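Local atomic coordinates of myosin-I heavy chain (Dictyostelium discoideum, PDB entry 5EJY), a protein that is an actin-based myosin VII motor acting early in phagocytosis and in adhesion, represented here by its first MyTH4-FERM tail module. Residues 234-239 against 287-292; 316-321 against 405-410. All blocks are in the same frame, centred on the assembly; numbering follows the deposited sequence.

Interaction 1: 234-239 against 287-292; sequences SRMRVN and FVFKKK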
ATOM      1  N   SER A 234      17.485   5.393  -1.178  1.00 21.58           N
ATOM      2  CA  SER A 234      18.240   4.833  -2.305  1.00 24.47           C
ATOM      3  C   SER A 234      19.113   5.893  -2.955  1.00 21.36           C
ATOM      4  O   SER A 234      19.814   5.612  -3.919  1.00 28.67           O
ATOM      5  CB  SER A 234      17.277   4.273  -3.362  1.00 24.26           C
ATOM      6  OG  SER A 234      16.388   3.341  -2.783  1.00 32.06           O
ATOM      7  N   ARG A 235      19.037   7.116  -2.434  1.00 22.48           N
ATOM      8  CA  ARG A 235      19.769   8.267  -2.961  1.00 22.84           C
ATOM      9  C   ARG A 235      19.332   8.674  -4.372  1.00 30.10           C
ATOM     10  O   ARG A 235      20.134   9.153  -5.176  1.00 25.96           O
ATOM     11  CB  ARG A 235      21.284   8.023  -2.910  1.00 26.99           C
ATOM     12  CG  ARG A 235      21.743   7.373  -1.609  1.00 28.76           C
ATOM     13  CD  ARG A 235      23.239   7.620  -1.355  1.00 39.47           C
ATOM     14  NE  ARG A 235      23.726   6.904  -0.177  1.00 35.28           N
ATOM     15  CZ  ARG A 235      23.654   7.369   1.067  1.00 41.94           C
ATOM     16  NH1 ARG A 235      23.106   8.559   1.305  1.00 38.09           N
ATOM     17  NH2 ARG A 235      24.131   6.642   2.077  1.00 35.73           N
ATOM     18  N   MET A 236      18.050   8.482  -4.668  1.00 27.85           N
ATOM     19  CA  MET A 236      17.461   9.001  -5.890  1.00 24.28           C
ATOM     20  C   MET A 236      17.001  10.421  -5.599  1.00 24.65           C
ATOM     21  O   MET A 236      17.156  10.901  -4.478  1.00 27.46           O
ATOM     22  CB  MET A 236      16.249   8.134  -6.277  1.00 21.79           C
ATOM     23  CG  MET A 236      16.610   6.679  -6.435  1.00 23.37           C
ATOM     24  SD  MET A 236      15.255   5.487  -6.234  1.00 26.19           S
ATOM     25  CE  MET A 236      13.998   6.213  -7.283  1.00 21.56           C
ATOM     26  N   ARG A 237      16.411  11.093  -6.585  1.00 27.80           N
ATOM     27  CA  ARG A 237      15.717  12.334  -6.286  1.00 28.35           C
ATOM     28  C   ARG A 237      14.717  12.015  -5.189  1.00 28.50           C
ATOM     29  O   ARG A 237      14.075  10.965  -5.216  1.00 23.84           O
ATOM     30  CB  ARG A 237      15.007  12.901  -7.514  1.00 25.35           C
ATOM     31  CG  ARG A 237      15.938  13.607  -8.483  1.00 32.16           C
ATOM     32  CD  ARG A 237      15.161  14.070  -9.705  1.00 32.41           C
ATOM     33  NE  ARG A 237      14.772  12.946 -10.557  1.00 30.51           N
ATOM     34  CZ  ARG A 237      14.004  13.056 -11.635  1.00 33.57           C
ATOM     35  NH1 ARG A 237      13.512  14.237 -11.988  1.00 33.54           N
ATOM     36  NH2 ARG A 237      13.716  11.980 -12.356  1.00 32.32           N
ATOM     37  N   VAL A 238      14.589  12.902  -4.211  1.00 26.61           N
ATOM     38  CA  VAL A 238      13.854  12.529  -3.004  1.00 29.23           C
ATOM     39  C   VAL A 238      12.331  12.557  -3.173  1.00 28.96           C
ATOM     40  O   VAL A 238      11.606  11.954  -2.384  1.00 29.45           O
ATOM     41  CB  VAL A 238      14.280  13.358  -1.752  1.00 30.93           C
ATOM     42  CG1 VAL A 238      15.773  13.172  -1.463  1.00 29.15           C
ATOM     43  CG2 VAL A 238      13.917  14.828  -1.921  1.00 34.47           C
ATOM     44  N   ASN A 239      11.840  13.241  -4.200  1.00 24.60           N
ATOM     45  CA  ASN A 239      10.402  13.381  -4.357  1.00 25.54           C
ATOM     46  C   ASN A 239       9.894  12.381  -5.389  1.00 27.04           C
ATOM     47  O   ASN A 239      10.232  12.479  -6.563  1.00 24.63           O
ATOM     48  CB  ASN A 239      10.044  14.807  -4.778  1.00 30.40           C
ATOM     49  CG  ASN A 239       8.546  15.076  -4.730  1.00 33.22           C
ATOM     50  OD1 ASN A 239       7.741  14.172  -4.516  1.00 29.25           O
ATOM     51  ND2 ASN A 239       8.170  16.331  -4.932  1.00 38.20           N
ATOM     52  N   PHE A 287       5.686  -6.195  -1.733  1.00 22.48           N
ATOM     53  CA  PHE A 287       5.624  -4.817  -2.185  1.00 21.62           C
ATOM     54  C   PHE A 287       6.763  -4.682  -3.181  1.00 23.25           C
ATOM     55  O   PHE A 287       7.844  -5.243  -2.967  1.00 23.63           O
ATOM     56  CB  PHE A 287       5.888  -3.836  -1.040  1.00 18.34           C
ATOM     57  CG  PHE A 287       4.766  -3.704  -0.046  1.00 20.73           C
ATOM     58  CD1 PHE A 287       3.576  -3.082  -0.397  1.00 24.31           C
ATOM     59  CD2 PHE A 287       4.937  -4.131   1.269  1.00 21.24           C
ATOM     60  CE1 PHE A 287       2.552  -2.931   0.533  1.00 23.48           C
ATOM     61  CE2 PHE A 287       3.922  -3.987   2.193  1.00 20.44           C
ATOM     62  CZ  PHE A 287       2.723  -3.383   1.814  1.00 21.33           C
ATOM     63  N   VAL A 288       6.551  -3.925  -4.246  1.00 22.97           N
ATOM     64  CA  VAL A 288       7.624  -3.678  -5.201  1.00 23.44           C
ATOM     65  C   VAL A 288       7.742  -2.187  -5.507  1.00 21.80           C
ATOM     66  O   VAL A 288       6.731  -1.503  -5.721  1.00 21.40           O
ATOM     67  CB  VAL A 288       7.383  -4.445  -6.524  1.00 26.96           C
ATOM     68  CG1 VAL A 288       8.594  -4.311  -7.437  1.00 28.77           C
ATOM     69  CG2 VAL A 288       7.091  -5.919  -6.239  1.00 24.22           C
ATOM     70  N   PHE A 289       8.981  -1.700  -5.520  1.00 20.77           N
ATOM     71  CA  PHE A 289       9.300  -0.297  -5.804  1.00 19.75           C
ATOM     72  C   PHE A 289       9.665  -0.181  -7.293  1.00 21.65           C
ATOM     73  O   PHE A 289      10.729  -0.644  -7.700  1.00 24.31           O
ATOM     74  CB  PHE A 289      10.489   0.097  -4.911  1.00 20.01           C
ATOM     75  CG  PHE A 289      10.868   1.562  -4.945  1.00 22.29           C
ATOM     76  CD1 PHE A 289       9.919   2.563  -4.809  1.00 21.61           C
ATOM     77  CD2 PHE A 289      12.203   1.926  -5.044  1.00 26.20           C
ATOM     78  CE1 PHE A 289      10.296   3.918  -4.799  1.00 22.37           C
ATOM     79  CE2 PHE A 289      12.594   3.278  -5.023  1.00 26.46           C
ATOM     80  CZ  PHE A 289      11.639   4.268  -4.904  1.00 22.25           C
ATOM     81  N   LYS A 290       8.774   0.401  -8.104  1.00 20.04           N
ATOM     82  CA  LYS A 290       8.937   0.423  -9.560  1.00 22.56           C
ATOM     83  C   LYS A 290       8.734   1.818 -10.106  1.00 20.33           C
ATOM     84  O   LYS A 290       8.087   2.642  -9.468  1.00 21.24           O
ATOM     85  CB  LYS A 290       7.846  -0.430 -10.241  1.00 26.66           C
ATOM     86  CG  LYS A 290       7.892  -1.911 -10.005  1.00 35.00           C
ATOM     87  CD  LYS A 290       6.860  -2.559 -10.932  1.00 39.14           C
ATOM     88  CE  LYS A 290       6.811  -1.799 -12.270  1.00 38.78           C
ATOM     89  NZ  LYS A 290       5.804  -2.312 -13.265  1.00 40.52           N
ATOM     90  N   LYS A 291       9.175   2.046 -11.343  1.00 20.93           N
ATOM     91  CA  LYS A 291       8.957   3.344 -11.966  1.00 20.71           C
ATOM     92  C   LYS A 291       7.624   3.364 -12.684  1.00 23.50           C
ATOM     93  O   LYS A 291       7.399   2.577 -13.609  1.00 20.22           O
ATOM     94  CB  LYS A 291      10.075   3.711 -12.942  1.00 22.38           C
ATOM     95  CG  LYS A 291       9.946   5.145 -13.444  1.00 25.22           C
ATOM     96  CD  LYS A 291      11.197   5.608 -14.181  1.00 26.79           C
ATOM     97  CE  LYS A 291      11.049   7.051 -14.624  1.00 28.08           C
ATOM     98  NZ  LYS A 291      12.335   7.617 -15.119  1.00 32.18           N
ATOM     99  N   LYS A 292       6.754   4.273 -12.260  1.00 20.81           N
ATOM    100  CA  LYS A 292       5.396   4.343 -12.799  1.00 22.78           C
ATOM    101  C   LYS A 292       5.269   5.417 -13.875  1.00 25.23           C
ATOM    102  O   LYS A 292       4.629   5.214 -14.920  1.00 23.84           O
ATOM    103  CB  LYS A 292       4.408   4.658 -11.666  1.00 23.17           C
ATOM    104  CG  LYS A 292       2.930   4.773 -12.111  1.00 19.37           C
ATOM    105  CD  LYS A 292       2.031   5.001 -10.886  1.00 20.62           C
ATOM    106  CE  LYS A 292       0.560   5.183 -11.276  1.00 24.69           C
ATOM    107  NZ  LYS A 292      -0.236   5.434 -10.030  1.00 24.66           N
TER
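A Met-aromatic contact in the ubiquitin-like lobe of the FERM domain, between Met236 and Phe289, illustrates how a loop lacking regular structure can be packed against a strand with no hydrogen bond between the two segments. The two side chains approach from opposite directions. Met236 SD lies 3.7 Å from Phe289 CE2 at the rim of the ring, and its line to the centroid, 4.9 Å long, makes 78° with the ring normal, a clear edge approach. The thioether folds back at its last torsion (chi3 48°), which carries Met236 CE out of the ring plane, still 3.9 Å from Phe289 CZ. On the strand side, Phe289 has CG anti to the backbone N (chi1 -173°), which carries the ring out to meet Met236. An alanine in place of Met236 would probably leave the CE2-CZ edge without its sulfur and methyl partner and open a gap between loop and strand. Ser234 OG adds a looser, oblique approach, 4.4 Å from Phe289 CE2, while bonding to Leu230 O in the preceding helix. That helix, 223-233, is closed by a Schellman motif with Arg235 at positive phi. Further along, Arg237 NH2 and Lys291 NZ stand 5.3 Å apart; the salt bridge from Arg237 to Glu310 probably offsets the like charge. Phe289 also packs on Leu230 of helix 223-233 and Ile205 of strand 201-207, while Met236 rests on Phe245 of strand 245-251 and Val309 of helix 304-322.

Interaction 2: 316-321 against 405-410; sequences HQLFND and PLANCS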
ATOM      1  N   HIS A 316      16.434  -2.522 -15.148  1.00 23.05           N
ATOM      2  CA  HIS A 316      16.047  -3.853 -14.682  1.00 26.96           C
ATOM      3  C   HIS A 316      14.569  -4.103 -14.936  1.00 26.32           C
ATOM      4  O   HIS A 316      14.169  -5.201 -15.323  1.00 26.38           O
ATOM      5  CB  HIS A 316      16.329  -4.018 -13.185  1.00 29.71           C
ATOM      6  CG  HIS A 316      17.784  -4.008 -12.841  1.00 36.09           C
ATOM      7  ND1 HIS A 316      18.422  -2.895 -12.339  1.00 41.49           N
ATOM      8  CD2 HIS A 316      18.726  -4.974 -12.932  1.00 42.00           C
ATOM      9  CE1 HIS A 316      19.695  -3.176 -12.131  1.00 43.38           C
ATOM     10  NE2 HIS A 316      19.904  -4.433 -12.478  1.00 47.42           N
ATOM     11  N   GLN A 317      13.765  -3.077 -14.683  1.00 24.12           N
ATOM     12  CA  GLN A 317      12.314  -3.145 -14.889  1.00 25.11           C
ATOM     13  C   GLN A 317      11.965  -3.355 -16.363  1.00 24.01           C
ATOM     14  O   GLN A 317      11.171  -4.228 -16.699  1.00 24.70           O
ATOM     15  CB  GLN A 317      11.676  -1.854 -14.382  1.00 22.15           C
ATOM     16  CG  GLN A 317      10.240  -1.608 -14.812  1.00 25.46           C
ATOM     17  CD  GLN A 317       9.687  -0.327 -14.206  1.00 23.20           C
ATOM     18  OE1 GLN A 317      10.083   0.059 -13.110  1.00 21.31           O
ATOM     19  NE2 GLN A 317       8.802   0.351 -14.930  1.00 22.43           N
ATOM     20  N   LEU A 318      12.547  -2.535 -17.227  1.00 23.05           N
ATOM     21  CA  LEU A 318      12.299  -2.633 -18.667  1.00 24.76           C
ATOM     22  C   LEU A 318      12.750  -3.972 -19.235  1.00 29.93           C
ATOM     23  O   LEU A 318      12.035  -4.592 -20.023  1.00 26.90           O
ATOM     24  CB  LEU A 318      12.992  -1.489 -19.393  1.00 24.75           C
ATOM     25  CG  LEU A 318      12.843  -1.429 -20.918  1.00 30.26           C
ATOM     26  CD1 LEU A 318      11.372  -1.456 -21.347  1.00 25.81           C
ATOM     27  CD2 LEU A 318      13.521  -0.168 -21.401  1.00 27.32           C
ATOM     28  N   PHE A 319      13.939  -4.417 -18.841  1.00 25.92           N
ATOM     29  CA  PHE A 319      14.437  -5.722 -19.250  1.00 29.24           C
ATOM     30  C   PHE A 319      13.419  -6.794 -18.898  1.00 29.76           C
ATOM     31  O   PHE A 319      13.067  -7.630 -19.731  1.00 28.59           O
ATOM     32  CB  PHE A 319      15.760  -6.023 -18.541  1.00 25.90           C
ATOM     33  CG  PHE A 319      16.362  -7.357 -18.904  1.00 29.99           C
ATOM     34  CD1 PHE A 319      17.434  -7.429 -19.784  1.00 27.51           C
ATOM     35  CD2 PHE A 319      15.869  -8.530 -18.352  1.00 29.55           C
ATOM     36  CE1 PHE A 319      18.001  -8.650 -20.107  1.00 27.32           C
ATOM     37  CE2 PHE A 319      16.423  -9.757 -18.674  1.00 34.31           C
ATOM     38  CZ  PHE A 319      17.492  -9.818 -19.557  1.00 31.79           C
ATOM     39  N   ASN A 320      12.946  -6.773 -17.654  1.00 26.11           N
ATOM     40  CA  ASN A 320      11.966  -7.758 -17.212  1.00 28.73           C
ATOM     41  C   ASN A 320      10.640  -7.652 -17.959  1.00 29.14           C
ATOM     42  O   ASN A 320      10.017  -8.666 -18.268  1.00 28.97           O
ATOM     43  CB  ASN A 320      11.736  -7.663 -15.705  1.00 32.56           C
ATOM     44  CG  ASN A 320      12.957  -8.075 -14.913  1.00 43.86           C
ATOM     45  OD1 ASN A 320      13.760  -8.888 -15.377  1.00 39.99           O
ATOM     46  ND2 ASN A 320      13.107  -7.518 -13.713  1.00 46.14           N
ATOM     47  N   ASP A 321      10.208  -6.432 -18.254  1.00 24.59           N
ATOM     48  CA  ASP A 321       8.977  -6.269 -19.007  1.00 26.03           C
ATOM     49  C   ASP A 321       9.144  -6.804 -20.440  1.00 28.78           C
ATOM     50  O   ASP A 321       8.217  -7.370 -21.003  1.00 27.35           O
ATOM     51  CB  ASP A 321       8.524  -4.811 -19.032  1.00 24.33           C
ATOM     52  CG  ASP A 321       7.903  -4.362 -17.709  1.00 23.66           C
ATOM     53  OD1 ASP A 321       7.477  -5.224 -16.918  1.00 31.19           O
ATOM     54  OD2 ASP A 321       7.830  -3.146 -17.474  1.00 26.79           O
ATOM     55  N   PRO A 405      10.679   0.291 -28.692  1.00 32.80           N
ATOM     56  CA  PRO A 405       9.489   1.146 -28.732  1.00 30.79           C
ATOM     57  C   PRO A 405       8.871   1.419 -27.355  1.00 26.27           C
ATOM     58  O   PRO A 405       8.313   2.490 -27.140  1.00 27.63           O
ATOM     59  CB  PRO A 405       8.501   0.328 -29.585  1.00 31.72           C
ATOM     60  CG  PRO A 405       9.355  -0.468 -30.475  1.00 38.41           C
ATOM     61  CD  PRO A 405      10.604  -0.798 -29.683  1.00 32.94           C
ATOM     62  N   LEU A 406       8.983   0.472 -26.431  1.00 30.45           N
ATOM     63  CA  LEU A 406       8.318   0.606 -25.126  1.00 26.35           C
ATOM     64  C   LEU A 406       9.185   1.267 -24.052  1.00 30.30           C
ATOM     65  O   LEU A 406       8.737   1.458 -22.911  1.00 26.14           O
ATOM     66  CB  LEU A 406       7.831  -0.760 -24.633  1.00 22.44           C
ATOM     67  CG  LEU A 406       6.762  -1.437 -25.491  1.00 23.49           C
ATOM     68  CD1 LEU A 406       6.325  -2.728 -24.854  1.00 24.88           C
ATOM     69  CD2 LEU A 406       5.568  -0.510 -25.686  1.00 24.54           C
ATOM     70  N   ALA A 407      10.419   1.612 -24.401  1.00 28.03           N
ATOM     71  CA  ALA A 407      11.286   2.326 -23.463  1.00 29.91           C
ATOM     72  C   ALA A 407      10.672   3.644 -23.048  1.00 28.40           C
ATOM     73  O   ALA A 407      10.127   4.366 -23.871  1.00 28.74           O
ATOM     74  CB  ALA A 407      12.674   2.561 -24.072  1.00 33.84           C
ATOM     75  N   ASN A 408      10.767   3.965 -21.760  1.00 27.06           N
ATOM     76  CA  ASN A 408      10.314   5.265 -21.268  1.00 30.66           C
ATOM     77  C   ASN A 408       8.801   5.478 -21.360  1.00 27.22           C
ATOM     78  O   ASN A 408       8.322   6.604 -21.470  1.00 27.76           O
ATOM     79  CB  ASN A 408      11.071   6.381 -21.979  1.00 34.00           C
ATOM     80  CG  ASN A 408      12.572   6.244 -21.813  1.00 41.85           C
ATOM     81  OD1 ASN A 408      13.068   6.087 -20.695  1.00 42.41           O
ATOM     82  ND2 ASN A 408      13.301   6.268 -22.922  1.00 42.36           N
ATOM     83  N   CYS A 409       8.056   4.381 -21.286  1.00 25.42           N
ATOM     84  CA  CYS A 409       6.595   4.426 -21.297  1.00 22.55           C
ATOM     85  C   CYS A 409       6.023   3.705 -20.084  1.00 23.46           C
ATOM     86  O   CYS A 409       6.557   2.681 -19.668  1.00 22.76           O
ATOM     87  CB  CYS A 409       6.054   3.711 -22.542  1.00 30.27           C
ATOM     88  SG  CYS A 409       6.425   4.516 -24.112  1.00 31.67           S
ATOM     89  N   SER A 410       4.908   4.207 -19.563  1.00 26.33           N
ATOM     90  CA  SER A 410       4.143   3.490 -18.545  1.00 23.28           C
ATOM     91  C   SER A 410       3.284   2.459 -19.277  1.00 24.32           C
ATOM     92  O   SER A 410       2.494   2.818 -20.146  1.00 25.31           O
ATOM     93  CB  SER A 410       3.246   4.461 -17.771  1.00 20.49           C
ATOM     94  OG  SER A 410       3.963   5.618 -17.347  1.00 22.98           O
TER
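Beyond the turn whose Leu406 and Ala407 meet Leu318, the hydroxyl Ser410 OG is held by two groups, Lys292 O and Tyr494 OH, at the start of strand 410-415. The contact itself is apolar and small. Leu318 CG stands anti to the backbone N (chi1 180°), and the branch reaches from the helix to the turn with both of its methyls: Leu318 CD2 comes 3.9 Å from Ala407 CB and equally near Ala407 CA, while Leu318 CD1 sits 4.2 Å from Leu406 O. That carbonyl also accepts the weak 3.4 Å bond from Cys409 N to Leu406 O that closes a type II beta turn. Asn408 takes the positive phi (67°) such a turn has at its third residue, and its side chain starts away from the helix. The helix reaches the turn a second time, one helical turn before Leu318, where Tyr314 OH bonds to Asn408 N; hydrophobic filling and a polar bond thus work side by side. Helix 304-322, in the central FERM lobe, covers one part of the turn, while Leu406 packs on Ala430 of strand 426-432 and Tyr439 of strand 435-440 in the sheet that follows.

Overall arrangement
The two contacts show how a FERM domain welds its lobes through shared elements. Their centres are 15 Å apart, and they follow in series along the chain: interaction 1 closes before interaction 2 opens. Strand 285-291, in the five-stranded sheet of ubiquitin-like 2-1-5-3-4 order, is followed in the chain by helix 304-322, which takes part in interaction 2 and also borders interaction 1. A bond from Lys291 N to Gln317 OE1 bridges the two, beside the serine bond of interaction 2. The last residue of the strand and the one after it are thereby tied to the central helical lobe and to the first strand of the next sheet, consistent with a compact, cloverleaf-like FERM assembly.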